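Local atomic coordinates of 70 kDa protein (Xanthomonas sp., PDB entry 4B2N), a protein that oxidatively cleaves rubber (poly-cis-1,4-isoprene) as a processive dioxygenase that carries two covalently bound c-type hemes. Residues L237-W242 with Y597-V603; W510-Y515 with Y560-G566; L524-K529 with R652-I656. The contacts are given in a common frame with arbitrary orientation. Where two conformers were deposited one is given. Residues are numbered along the deposited sequence.

Contact 1: residues L237-W242 with Y597-V603; sequences LLPLPW and YSMWDNV
The edge of the Y597 ring points into the face of W242: the Y597 ring and the six-membered ring of W242 form a T-shaped pair, centroids 4.8 Å apart and planes at 64°. Both side chains are t at chi1, and Y597 CB lies over the five-membered ring of W242, 4.1 Å from its centroid, a CH-pi contact. Extended, proline-rich L237-W242 runs past the start of helix 599-607, with CA atoms nearest at L237-V603 (5.8 Å) and W242-M599 (6.1 Å). S598 is the N-cap, its OG accepting from D601 N at 3.0 Å. M599, t at chi1 and p at chi2 and chi3, brings CE to 3.9 Å from W242 CE3. V603 CG2 sits 3.9 Å from L237 CB. W600, m at chi1, spreads along the loop, CZ3 3.8 Å from P239 CB and CZ2 3.8 Å from P241 CB; its NE1 hydrogen-bonds to D250 O. The loop, packed on the start of helix 599-607, puts P241 in the pocket of the heme bound through C191 and C194.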
loop_
_atom_site.group_PDB
_atom_site.type_symbol
_atom_site.label_atom_id
_atom_site.label_comp_id
_atom_site.label_asym_id
_atom_site.label_seq_id
_atom_site.Cartn_x
_atom_site.Cartn_y
_atom_site.Cartn_z
ATOM N N LEU A 237 -17.752 -16.641 -5.441
ATOM C CA LEU A 237 -17.318 -15.281 -5.011
ATOM C C LEU A 237 -15.866 -14.955 -5.459
ATOM O O LEU A 237 -15.022 -15.866 -5.469
ATOM C CB LEU A 237 -17.366 -15.206 -3.481
ATOM C CG LEU A 237 -18.515 -14.458 -2.822
ATOM C CD1 LEU A 237 -19.802 -14.437 -3.652
ATOM C CD2 LEU A 237 -18.735 -14.996 -1.414
ATOM N N LEU A 238 -15.576 -13.685 -5.801
ATOM C CA LEU A 238 -14.214 -13.316 -6.275
ATOM C C LEU A 238 -13.332 -12.935 -5.133
ATOM O O LEU A 238 -13.822 -12.347 -4.184
ATOM C CB LEU A 238 -14.318 -12.139 -7.188
ATOM C CG LEU A 238 -15.158 -12.483 -8.438
ATOM C CD1 LEU A 238 -15.309 -11.264 -9.359
ATOM C CD2 LEU A 238 -14.651 -13.683 -9.213
ATOM N N PRO A 239 -12.041 -13.277 -5.192
ATOM C CA PRO A 239 -11.137 -12.834 -4.124
ATOM C C PRO A 239 -10.821 -11.308 -4.395
ATOM O O PRO A 239 -10.014 -10.985 -5.239
ATOM C CB PRO A 239 -9.923 -13.720 -4.274
ATOM C CG PRO A 239 -9.983 -14.219 -5.717
ATOM C CD PRO A 239 -11.430 -14.250 -6.133
ATOM N N LEU A 240 -11.511 -10.391 -3.739
ATOM C CA LEU A 240 -11.228 -8.972 -3.998
ATOM C C LEU A 240 -11.362 -8.283 -2.659
ATOM O O LEU A 240 -11.993 -8.814 -1.761
ATOM C CB LEU A 240 -12.113 -8.379 -5.095
ATOM C CG LEU A 240 -13.530 -7.996 -4.701
ATOM C CD1 LEU A 240 -14.495 -7.706 -5.812
ATOM C CD2 LEU A 240 -13.985 -9.204 -4.001
ATOM N N PRO A 241 -10.698 -7.143 -2.491
ATOM C CA PRO A 241 -10.632 -6.545 -1.162
ATOM C C PRO A 241 -11.924 -5.821 -0.806
ATOM O O PRO A 241 -12.743 -5.560 -1.692
ATOM C CB PRO A 241 -9.461 -5.558 -1.240
ATOM C CG PRO A 241 -9.068 -5.465 -2.652
ATOM C CD PRO A 241 -9.919 -6.407 -3.508
ATOM N N TRP A 242 -12.122 -5.566 0.502
ATOM C CA TRP A 242 -13.325 -4.832 0.968
ATOM C C TRP A 242 -12.829 -3.684 1.777
ATOM O O TRP A 242 -11.600 -3.545 1.953
ATOM C CB TRP A 242 -14.157 -5.813 1.792
ATOM C CG TRP A 242 -15.569 -5.351 2.095
ATOM C CD1 TRP A 242 -15.996 -4.734 3.264
ATOM C CD2 TRP A 242 -16.783 -5.516 1.256
ATOM N NE1 TRP A 242 -17.355 -4.482 3.199
ATOM C CE2 TRP A 242 -17.887 -4.925 2.013
ATOM C CE3 TRP A 242 -17.044 -6.066 0.006
ATOM C CZ2 TRP A 242 -19.210 -4.936 1.541
ATOM C CZ3 TRP A 242 -18.376 -6.069 -0.488
ATOM C CH2 TRP A 242 -19.422 -5.514 0.263
ATOM N N TYR A 597 -18.288 -6.849 6.946
ATOM C CA TYR A 597 -18.048 -7.861 5.923
ATOM C C TYR A 597 -16.577 -8.058 5.533
ATOM O O TYR A 597 -15.841 -7.091 5.347
ATOM C CB TYR A 597 -18.848 -7.565 4.680
ATOM C CG TYR A 597 -18.865 -8.699 3.682
ATOM C CD1 TYR A 597 -19.619 -9.874 3.932
ATOM C CD2 TYR A 597 -18.125 -8.613 2.479
ATOM C CE1 TYR A 597 -19.647 -10.910 3.055
ATOM C CE2 TYR A 597 -18.138 -9.665 1.592
ATOM C CZ TYR A 597 -18.904 -10.818 1.876
ATOM O OH TYR A 597 -18.939 -11.814 0.957
ATOM N N SER A 598 -16.191 -9.328 5.324
ATOM C CA SER A 598 -14.858 -9.656 4.827
ATOM C C SER A 598 -15.060 -10.517 3.621
ATOM O O SER A 598 -15.471 -11.689 3.748
ATOM C CB SER A 598 -14.112 -10.474 5.826
ATOM O OG SER A 598 -12.894 -10.958 5.249
ATOM N N MET A 599 -14.752 -9.968 2.449
ATOM C CA MET A 599 -14.810 -10.771 1.222
ATOM C C MET A 599 -13.820 -11.946 1.336
ATOM O O MET A 599 -14.120 -13.040 0.943
ATOM C CB MET A 599 -14.509 -9.875 0.055
ATOM C CG MET A 599 -14.596 -10.573 -1.251
ATOM S SD MET A 599 -16.279 -10.736 -1.796
ATOM C CE MET A 599 -16.520 -9.086 -2.350
ATOM N N TRP A 600 -12.597 -11.690 1.828
ATOM C CA TRP A 600 -11.597 -12.768 1.912
ATOM C C TRP A 600 -12.092 -13.946 2.729
ATOM O O TRP A 600 -11.988 -15.096 2.243
ATOM C CB TRP A 600 -10.275 -12.324 2.538
ATOM C CG TRP A 600 -9.609 -11.102 1.910
ATOM C CD1 TRP A 600 -9.177 -9.970 2.593
ATOM C CD2 TRP A 600 -9.198 -10.904 0.520
ATOM N NE1 TRP A 600 -8.589 -9.075 1.730
ATOM C CE2 TRP A 600 -8.551 -9.595 0.460
ATOM C CE3 TRP A 600 -9.315 -11.638 -0.654
ATOM C CZ2 TRP A 600 -8.087 -9.059 -0.730
ATOM C CZ3 TRP A 600 -8.755 -11.117 -1.831
ATOM C CH2 TRP A 600 -8.200 -9.850 -1.888
ATOM N N ASP A 601 -12.650 -13.662 3.932
ATOM C CA ASP A 601 -13.247 -14.720 4.772
ATOM C C ASP A 601 -14.274 -15.574 4.048
ATOM O O ASP A 601 -14.271 -16.795 4.191
ATOM C CB ASP A 601 -13.874 -14.176 6.036
ATOM C CG ASP A 601 -12.832 -13.596 6.981
ATOM O OD1 ASP A 601 -11.622 -13.846 6.824
ATOM O OD2 ASP A 601 -13.245 -12.896 7.900
ATOM N N ASN A 602 -15.157 -14.945 3.292
ATOM C CA ASN A 602 -16.222 -15.682 2.644
ATOM C C ASN A 602 -15.735 -16.391 1.431
ATOM O O ASN A 602 -16.212 -17.486 1.125
ATOM C CB ASN A 602 -17.445 -14.769 2.372
ATOM C CG ASN A 602 -18.056 -14.311 3.702
ATOM O OD1 ASN A 602 -17.764 -13.228 4.228
ATOM N ND2 ASN A 602 -18.788 -15.204 4.313
ATOM N N VAL A 603 -14.756 -15.801 0.746
ATOM C CA VAL A 603 -14.113 -16.518 -0.397
ATOM C C VAL A 603 -13.465 -17.841 0.073
ATOM O O VAL A 603 -13.629 -18.907 -0.529
ATOM C CB VAL A 603 -13.086 -15.568 -1.100
ATOM C CG1 VAL A 603 -12.221 -16.344 -2.111
ATOM C CG2 VAL A 603 -13.858 -14.484 -1.838
#

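Contact 2: residues W510-Y515 with Y560-G566; sequences WATAPY and YDWQKLG. With HEC (heme c), chain D.
W510-Y515 is an irregular loop with a cis peptide bond before P514; Y560-G566 is a hairpin whose strands 560-561 and 566-567 pair antiparallel. D561 N donates to G566 O (2.6 Å), and L565 and G566 both face D561 in a G1 beta bulge, L565 having positive phi (70°). D561 OD1 accepts from Q563 N (2.8 Å), an Asx turn, and from K564 N (3.0 Å), an Asx motif, opening the turn. Across the segments, CA atoms come closest at A513-G566 (4.9 Å) and W510-L565 (6.0 Å), and A513 CB lies 3.4 Å from G566 CA. W510 (chi1 p) and W562 (chi1 m) meet rim to rim, CZ3 to CZ3 3.5 Å. Y515 (chi1 m) has its OH hydrogen-bonded to A509 O, 3.6 Å from L565 O, and its CA 3.5 Å from heme O1A. Y560 OH donates to W510 O at 2.7 Å and weakly accepts from A513 N at 3.4 Å. This buried hydroxyl thus ties the hairpin to the loop that meets the heme propionate.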
loop_
_atom_site.group_PDB
_atom_site.type_symbol
_atom_site.label_atom_id
_atom_site.label_comp_id
_atom_site.label_asym_id
_atom_site.label_seq_id
_atom_site.Cartn_x
_atom_site.Cartn_y
_atom_site.Cartn_z
ATOM N N TRP A 510 4.224 15.701 2.630
ATOM C CA TRP A 510 3.381 16.897 2.540
ATOM C C TRP A 510 2.044 16.661 1.852
ATOM O O TRP A 510 0.997 17.281 2.186
ATOM C CB TRP A 510 4.228 18.007 1.854
ATOM C CG TRP A 510 4.355 17.923 0.319
ATOM C CD1 TRP A 510 5.461 17.474 -0.431
ATOM C CD2 TRP A 510 3.329 18.200 -0.682
ATOM N NE1 TRP A 510 5.224 17.524 -1.768
ATOM C CE2 TRP A 510 3.964 17.935 -2.003
ATOM C CE3 TRP A 510 2.032 18.713 -0.646
ATOM C CZ2 TRP A 510 3.318 18.138 -3.180
ATOM C CZ3 TRP A 510 1.372 18.864 -1.873
ATOM C CH2 TRP A 510 2.013 18.609 -3.100
ATOM N N ALA A 511 2.051 15.729 0.885
ATOM C CA ALA A 511 0.957 15.504 -0.028
ATOM C C ALA A 511 0.036 14.330 0.347
ATOM O O ALA A 511 -1.047 14.125 -0.288
ATOM C CB ALA A 511 1.541 15.212 -1.412
ATOM N N THR A 512 0.474 13.502 1.277
ATOM C CA THR A 512 -0.118 12.159 1.441
ATOM C C THR A 512 -1.025 12.035 2.648
ATOM O O THR A 512 -1.217 10.933 3.173
ATOM C CB THR A 512 0.960 11.057 1.439
ATOM O OG1 THR A 512 1.794 11.234 2.608
ATOM C CG2 THR A 512 1.877 11.177 0.198
ATOM N N ALA A 513 -1.623 13.131 3.108
ATOM C CA ALA A 513 -2.571 12.979 4.211
ATOM C C ALA A 513 -3.809 12.100 3.714
ATOM O O ALA A 513 -4.125 12.074 2.534
ATOM C CB ALA A 513 -3.015 14.374 4.688
ATOM N N PRO A 514 -4.484 11.362 4.626
ATOM C CA PRO A 514 -4.193 11.288 6.070
ATOM C C PRO A 514 -3.060 10.296 6.426
ATOM O O PRO A 514 -2.555 9.529 5.559
ATOM C CB PRO A 514 -5.522 10.793 6.636
ATOM C CG PRO A 514 -6.135 9.908 5.535
ATOM C CD PRO A 514 -5.707 10.588 4.259
ATOM N N TYR A 515 -2.597 10.365 7.686
ATOM C CA TYR A 515 -1.354 9.719 8.071
ATOM C C TYR A 515 -1.535 8.458 8.974
ATOM O O TYR A 515 -2.622 8.250 9.562
ATOM C CB TYR A 515 -0.452 10.768 8.789
ATOM C CG TYR A 515 -0.157 11.921 7.853
ATOM C CD1 TYR A 515 0.698 11.743 6.760
ATOM C CD2 TYR A 515 -0.795 13.161 8.014
ATOM C CE1 TYR A 515 0.945 12.801 5.884
ATOM C CE2 TYR A 515 -0.550 14.233 7.154
ATOM C CZ TYR A 515 0.345 14.024 6.073
ATOM O OH TYR A 515 0.614 14.972 5.147
ATOM N N TYR A 560 -7.479 21.035 0.634
ATOM C CA TYR A 560 -6.240 20.727 1.333
ATOM C C TYR A 560 -5.890 21.885 2.238
ATOM O O TYR A 560 -6.323 23.017 1.958
ATOM C CB TYR A 560 -5.131 20.356 0.332
ATOM C CG TYR A 560 -4.149 19.313 0.901
ATOM C CD1 TYR A 560 -4.539 18.001 1.065
ATOM C CD2 TYR A 560 -2.892 19.665 1.292
ATOM C CE1 TYR A 560 -3.701 17.034 1.541
ATOM C CE2 TYR A 560 -2.006 18.687 1.765
ATOM C CZ TYR A 560 -2.421 17.399 1.920
ATOM O OH TYR A 560 -1.579 16.466 2.378
ATOM N N ASP A 561 -5.241 21.562 3.359
ATOM C CA ASP A 561 -4.823 22.523 4.411
ATOM C C ASP A 561 -3.342 22.774 4.216
ATOM O O ASP A 561 -2.518 21.913 4.562
ATOM C CB ASP A 561 -5.078 21.929 5.798
ATOM C CG ASP A 561 -4.782 22.931 6.939
ATOM O OD1 ASP A 561 -4.010 23.867 6.681
ATOM O OD2 ASP A 561 -5.325 22.742 8.055
ATOM N N TRP A 562 -2.985 23.962 3.688
ATOM C CA TRP A 562 -1.612 24.264 3.392
ATOM C C TRP A 562 -0.886 24.757 4.627
ATOM O O TRP A 562 0.303 25.028 4.558
ATOM C CB TRP A 562 -1.473 25.217 2.185
ATOM C CG TRP A 562 -2.144 24.573 1.042
ATOM C CD1 TRP A 562 -3.464 24.734 0.630
ATOM C CD2 TRP A 562 -1.594 23.495 0.226
ATOM N NE1 TRP A 562 -3.728 23.900 -0.433
ATOM C CE2 TRP A 562 -2.637 23.122 -0.719
ATOM C CE3 TRP A 562 -0.350 22.868 0.157
ATOM C CZ2 TRP A 562 -2.444 22.096 -1.663
ATOM C CZ3 TRP A 562 -0.141 21.890 -0.819
ATOM C CH2 TRP A 562 -1.170 21.514 -1.712
ATOM N N GLN A 563 -1.557 24.869 5.765
ATOM C CA GLN A 563 -0.821 25.287 6.959
ATOM C C GLN A 563 -0.462 24.137 7.861
ATOM O O GLN A 563 0.686 23.969 8.251
ATOM C CB GLN A 563 -1.577 26.291 7.795
ATOM C CG GLN A 563 -1.863 27.594 7.058
ATOM C CD GLN A 563 -3.060 28.307 7.682
ATOM O OE1 GLN A 563 -3.377 28.098 8.870
ATOM N NE2 GLN A 563 -3.752 29.120 6.887
ATOM N N LYS A 564 -1.463 23.353 8.193
ATOM C CA LYS A 564 -1.273 22.177 9.033
ATOM C C LYS A 564 -0.895 20.917 8.247
ATOM O O LYS A 564 -0.610 19.862 8.862
ATOM C CB LYS A 564 -2.566 21.963 9.829
ATOM C CG LYS A 564 -2.629 22.955 10.975
ATOM C CD LYS A 564 -3.787 22.670 11.894
ATOM C CE LYS A 564 -4.032 23.868 12.799
ATOM N NZ LYS A 564 -4.906 23.438 13.926
ATOM N N LEU A 565 -1.012 21.002 6.895
ATOM C CA LEU A 565 -0.483 20.014 5.949
ATOM C C LEU A 565 -1.309 18.754 6.070
ATOM O O LEU A 565 -0.929 17.809 6.770
ATOM C CB LEU A 565 1.007 19.724 6.207
ATOM C CG LEU A 565 2.013 19.920 5.099
ATOM C CD1 LEU A 565 1.810 21.229 4.347
ATOM C CD2 LEU A 565 3.416 19.869 5.696
ATOM N N GLY A 566 -2.421 18.757 5.323
ATOM C CA GLY A 566 -3.378 17.656 5.333
ATOM C C GLY A 566 -4.745 18.078 4.812
ATOM O O GLY A 566 -4.870 19.180 4.276
HETATM FE FE HEC D . 7.177 9.562 13.004
HETATM C CHA HEC D . 4.631 8.004 11.264
HETATM C CHB HEC D . 6.678 12.589 11.187
HETATM C CHC HEC D . 9.325 11.272 15.039
HETATM C CHD HEC D . 8.411 6.527 13.965
HETATM N NA HEC D . 5.995 10.121 11.460
HETATM C C1A HEC D . 4.884 9.394 10.966
HETATM C C2A HEC D . 4.115 10.179 10.004
HETATM C C3A HEC D . 4.726 11.521 9.975
HETATM C C4A HEC D . 5.816 11.464 10.927
HETATM C CMA HEC D . 4.284 12.674 9.102
HETATM C CAA HEC D . 2.980 9.701 9.101
HETATM C CBA HEC D . 3.782 9.052 7.915
HETATM C CGA HEC D . 2.836 8.279 6.982
HETATM O O1A HEC D . 1.643 8.153 7.360
HETATM O O2A HEC D . 3.180 7.804 5.838
HETATM N NB HEC D . 7.853 11.612 13.074
HETATM C C1B HEC D . 7.595 12.676 12.314
HETATM C C2B HEC D . 8.276 13.920 12.686
HETATM C C3B HEC D . 9.057 13.511 13.869
HETATM C C4B HEC D . 8.725 12.102 14.004
HETATM C CMB HEC D . 8.170 15.256 11.987
HETATM C CAB HEC D . 9.946 14.355 14.758
HETATM C CBB HEC D . 9.256 15.321 15.496
HETATM N NC HEC D . 8.664 9.032 14.136
HETATM C C1C HEC D . 9.380 9.839 15.065
HETATM C C2C HEC D . 10.212 9.102 16.009
HETATM C C3C HEC D . 9.951 7.722 15.686
HETATM C C4C HEC D . 8.930 7.713 14.601
HETATM C CMC HEC D . 11.138 9.655 17.082
HETATM C CAC HEC D . 10.569 6.558 16.401
HETATM C CBC HEC D . 10.560 6.374 17.735
HETATM N ND HEC D . 6.691 7.679 12.622
HETATM C C1D HEC D . 7.206 6.560 13.120
HETATM C C2D HEC D . 6.582 5.295 12.757
HETATM C C3D HEC D . 5.450 5.720 11.968
HETATM C C4D HEC D . 5.593 7.172 11.972
HETATM C CMD HEC D . 6.991 3.894 13.136
HETATM C CAD HEC D . 4.416 4.838 11.305
HETATM C CBD HEC D . 3.233 4.818 12.285
HETATM C CGD HEC D . 2.066 4.010 11.768
HETATM O O1D HEC D . 1.561 3.095 12.431
HETATM O O2D HEC D . 1.698 4.303 10.650
#

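Contact 3: residues L524-K529 with R652-I656; sequences LWGVLK and RWALI. With HEC (heme c), chain D.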
loop_
_atom_site.group_PDB
_atom_site.type_symbol
_atom_site.label_atom_id
_atom_site.label_comp_id
_atom_site.label_asym_id
_atom_site.label_seq_id
_atom_site.Cartn_x
_atom_site.Cartn_y
_atom_site.Cartn_z
ATOM N N LEU A 524 -0.661 16.870 9.339
ATOM C CA LEU A 524 0.636 16.655 9.935
ATOM C C LEU A 524 0.735 17.263 11.314
ATOM O O LEU A 524 1.364 16.669 12.266
ATOM C CB LEU A 524 1.721 17.224 9.016
ATOM C CG LEU A 524 2.811 16.174 8.900
ATOM C CD1 LEU A 524 3.263 16.059 7.469
ATOM C CD2 LEU A 524 3.949 16.517 9.875
ATOM N N TRP A 525 0.137 18.451 11.455
ATOM C CA TRP A 525 -0.071 19.038 12.796
ATOM C C TRP A 525 -0.519 17.981 13.821
ATOM O O TRP A 525 0.021 17.885 14.913
ATOM C CB TRP A 525 -1.079 20.176 12.681
ATOM C CG TRP A 525 -1.280 20.869 13.989
ATOM C CD1 TRP A 525 -2.340 20.714 14.876
ATOM C CD2 TRP A 525 -0.380 21.837 14.611
ATOM N NE1 TRP A 525 -2.145 21.517 15.990
ATOM C CE2 TRP A 525 -0.985 22.210 15.881
ATOM C CE3 TRP A 525 0.836 22.397 14.259
ATOM C CZ2 TRP A 525 -0.389 23.128 16.747
ATOM C CZ3 TRP A 525 1.431 23.333 15.135
ATOM C CH2 TRP A 525 0.837 23.682 16.351
ATOM N N GLY A 526 -1.490 17.146 13.453
ATOM C CA GLY A 526 -2.050 16.138 14.336
ATOM C C GLY A 526 -1.067 15.044 14.718
ATOM O O GLY A 526 -1.033 14.588 15.854
ATOM N N VAL A 527 -0.259 14.615 13.772
ATOM C CA VAL A 527 0.842 13.715 14.059
ATOM C C VAL A 527 1.722 14.387 15.109
ATOM O O VAL A 527 2.186 13.725 16.035
ATOM C CB VAL A 527 1.619 13.434 12.768
ATOM C CG1 VAL A 527 2.865 12.605 13.060
ATOM C CG2 VAL A 527 0.688 12.732 11.753
ATOM N N LEU A 528 1.939 15.682 14.927
ATOM C CA LEU A 528 2.875 16.437 15.775
ATOM C C LEU A 528 2.277 16.848 17.106
ATOM O O LEU A 528 2.995 17.191 18.055
ATOM C CB LEU A 528 3.433 17.640 14.995
ATOM C CG LEU A 528 4.410 17.198 13.881
ATOM C CD1 LEU A 528 4.985 18.425 13.233
ATOM C CD2 LEU A 528 5.550 16.312 14.351
ATOM N N LYS A 529 0.950 16.831 17.184
ATOM C CA LYS A 529 0.261 17.251 18.392
ATOM C C LYS A 529 -0.904 16.368 18.695
ATOM O O LYS A 529 -2.026 16.638 18.189
ATOM C CB LYS A 529 -0.168 18.674 18.206
ATOM C CG LYS A 529 -0.626 19.282 19.487
ATOM C CD LYS A 529 -0.106 20.687 19.436
ATOM C CE LYS A 529 -1.187 21.639 19.702
ATOM N NZ LYS A 529 -1.127 21.973 21.156
ATOM N N ARG A 652 6.699 22.721 16.307
ATOM C CA ARG A 652 5.769 22.080 15.308
ATOM C C ARG A 652 5.632 22.842 13.997
ATOM O O ARG A 652 5.731 22.236 12.911
ATOM C CB ARG A 652 4.390 21.835 15.934
ATOM C CG ARG A 652 4.410 20.918 17.145
ATOM C CD ARG A 652 3.083 20.884 17.864
ATOM N NE ARG A 652 3.150 19.801 18.850
ATOM C CZ ARG A 652 3.023 19.972 20.152
ATOM N NH1 ARG A 652 2.856 21.204 20.607
ATOM N NH2 ARG A 652 3.152 18.943 20.999
ATOM N N TRP A 653 5.361 24.152 14.047
ATOM C CA TRP A 653 5.338 24.929 12.789
ATOM C C TRP A 653 6.654 24.867 12.030
ATOM O O TRP A 653 6.622 24.787 10.789
ATOM C CB TRP A 653 4.967 26.391 13.068
ATOM C CG TRP A 653 3.571 26.528 13.607
ATOM C CD1 TRP A 653 3.191 26.984 14.847
ATOM C CD2 TRP A 653 2.306 26.179 12.918
ATOM N NE1 TRP A 653 1.810 26.961 15.009
ATOM C CE2 TRP A 653 1.214 26.505 13.874
ATOM C CE3 TRP A 653 1.983 25.655 11.687
ATOM C CZ2 TRP A 653 -0.127 26.299 13.562
ATOM C CZ3 TRP A 653 0.627 25.475 11.371
ATOM C CH2 TRP A 653 -0.407 25.803 12.286
ATOM N N ALA A 654 7.810 24.866 12.750
ATOM C CA ALA A 654 9.115 24.809 12.061
ATOM C C ALA A 654 9.265 23.469 11.382
ATOM O O ALA A 654 9.723 23.390 10.213
ATOM C CB ALA A 654 10.284 25.042 13.019
ATOM N N LEU A 655 8.862 22.422 12.097
ATOM C CA LEU A 655 8.961 21.068 11.551
ATOM C C LEU A 655 8.027 20.940 10.361
ATOM O O LEU A 655 8.410 20.312 9.360
ATOM C CB LEU A 655 8.570 20.058 12.609
ATOM C CG LEU A 655 9.621 19.612 13.646
ATOM C CD1 LEU A 655 8.847 18.872 14.732
ATOM C CD2 LEU A 655 10.708 18.714 13.023
ATOM N N ILE A 656 6.838 21.544 10.419
ATOM C CA ILE A 656 5.957 21.504 9.227
ATOM C C ILE A 656 6.539 22.202 8.017
ATOM O O ILE A 656 6.491 21.687 6.878
ATOM C CB ILE A 656 4.537 22.005 9.549
ATOM C CG1 ILE A 656 3.784 20.914 10.315
ATOM C CG2 ILE A 656 3.760 22.371 8.294
ATOM C CD1 ILE A 656 2.696 21.537 11.207
HETATM FE FE HEC D . 7.177 9.562 13.004
HETATM C CHA HEC D . 4.631 8.004 11.264
HETATM C CHB HEC D . 6.678 12.589 11.187
HETATM C CHC HEC D . 9.325 11.272 15.039
HETATM C CHD HEC D . 8.411 6.527 13.965
HETATM N NA HEC D . 5.995 10.121 11.460
HETATM C C1A HEC D . 4.884 9.394 10.966
HETATM C C2A HEC D . 4.115 10.179 10.004
HETATM C C3A HEC D . 4.726 11.521 9.975
HETATM C C4A HEC D . 5.816 11.464 10.927
HETATM C CMA HEC D . 4.284 12.674 9.102
HETATM C CAA HEC D . 2.980 9.701 9.101
HETATM C CBA HEC D . 3.782 9.052 7.915
HETATM C CGA HEC D . 2.836 8.279 6.982
HETATM O O1A HEC D . 1.643 8.153 7.360
HETATM O O2A HEC D . 3.180 7.804 5.838
HETATM N NB HEC D . 7.853 11.612 13.074
HETATM C C1B HEC D . 7.595 12.676 12.314
HETATM C C2B HEC D . 8.276 13.920 12.686
HETATM C C3B HEC D . 9.057 13.511 13.869
HETATM C C4B HEC D . 8.725 12.102 14.004
HETATM C CMB HEC D . 8.170 15.256 11.987
HETATM C CAB HEC D . 9.946 14.355 14.758
HETATM C CBB HEC D . 9.256 15.321 15.496
HETATM N NC HEC D . 8.664 9.032 14.136
HETATM C C1C HEC D . 9.380 9.839 15.065
HETATM C C2C HEC D . 10.212 9.102 16.009
HETATM C C3C HEC D . 9.951 7.722 15.686
HETATM C C4C HEC D . 8.930 7.713 14.601
HETATM C CMC HEC D . 11.138 9.655 17.082
HETATM C CAC HEC D . 10.569 6.558 16.401
HETATM C CBC HEC D . 10.560 6.374 17.735
HETATM N ND HEC D . 6.691 7.679 12.622
HETATM C C1D HEC D . 7.206 6.560 13.120
HETATM C C2D HEC D . 6.582 5.295 12.757
HETATM C C3D HEC D . 5.450 5.720 11.968
HETATM C C4D HEC D . 5.593 7.172 11.972
HETATM C CMD HEC D . 6.991 3.894 13.136
HETATM C CAD HEC D . 4.416 4.838 11.305
HETATM C CBD HEC D . 3.233 4.818 12.285
HETATM C CGD HEC D . 2.066 4.010 11.768
HETATM O O1D HEC D . 1.561 3.095 12.431
HETATM O O2D HEC D . 1.698 4.303 10.650
#
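W525 lies between two side chains of the facing helix, with R652 over one face of its indole and W653 over the other. R652 CD sits 4.2 Å from the centroid of the W525 six-membered ring, close enough to the ring normal for a CH-pi contact. On the far side, the six-membered rings of W525 and W653 form an offset stack, centroids 4.4 Å apart and planes at 28°. I656 fills the rim, its CD1 3.7 Å from W525 CE3, while W525 NE1 turns to D532. The R652 side chain then runs on to the end of helix 524-528, where NE donates to L528 O at 2.7 Å. That carbonyl belongs to the last helical residue. K529 CD covers the guanidinium face, 3.2 Å from R652 NH1; D649 forms a salt bridge with R652 and only a long, weak ion pair with K529, partly offsetting the like charges of K529 NZ and R652 NH1, 4.1 Å apart.

The axes of segments 524-528 and 652-656, the latter part of the C-terminal helix 649-660, pass 10.2 Å apart at 132°. The pair flanks the heme bound through C390 and C393, with H394 and H641 as iron ligands, consistent with the cytochrome c-like assignment of 524-529. Their inner faces reach the porphyrin: L524 CG is 3.8 Å from heme CMA, V527 CG1 3.8 Å from C3A, L528 CD2 3.7 Å from CMB and L655 CD1 3.7 Å from CBB. Within this wall L528 CD1 packs 4.0 Å from both L655 CB and I656 CG1, and I656 CG1 lies 4.4 Å from L524 CD2.

How the contacts relate
From the N terminus, L237-W242 follows the first heme-binding motif, in the loop between helices 218-226 and 253-261; its partner at the start of helix 599-607 comes after the second motif, so contact 1 closes a loop containing that motif. Contact 2 is nested inside it, joining the loop at 510-515 to the hairpin at 560-566. Helix 524-528 lies within that smaller loop, but its partner is the C-terminal helix 649-660; contact 3 crosses both others. Contacts 2 and 3, centres about 10 Å apart, adjoin the second heme and touch: L565 O and K564 O probably hydrogen-bond to L524 N and W525 N. Contact 1 has its centre about 38 Å from that of contact 3, across the chain's centre.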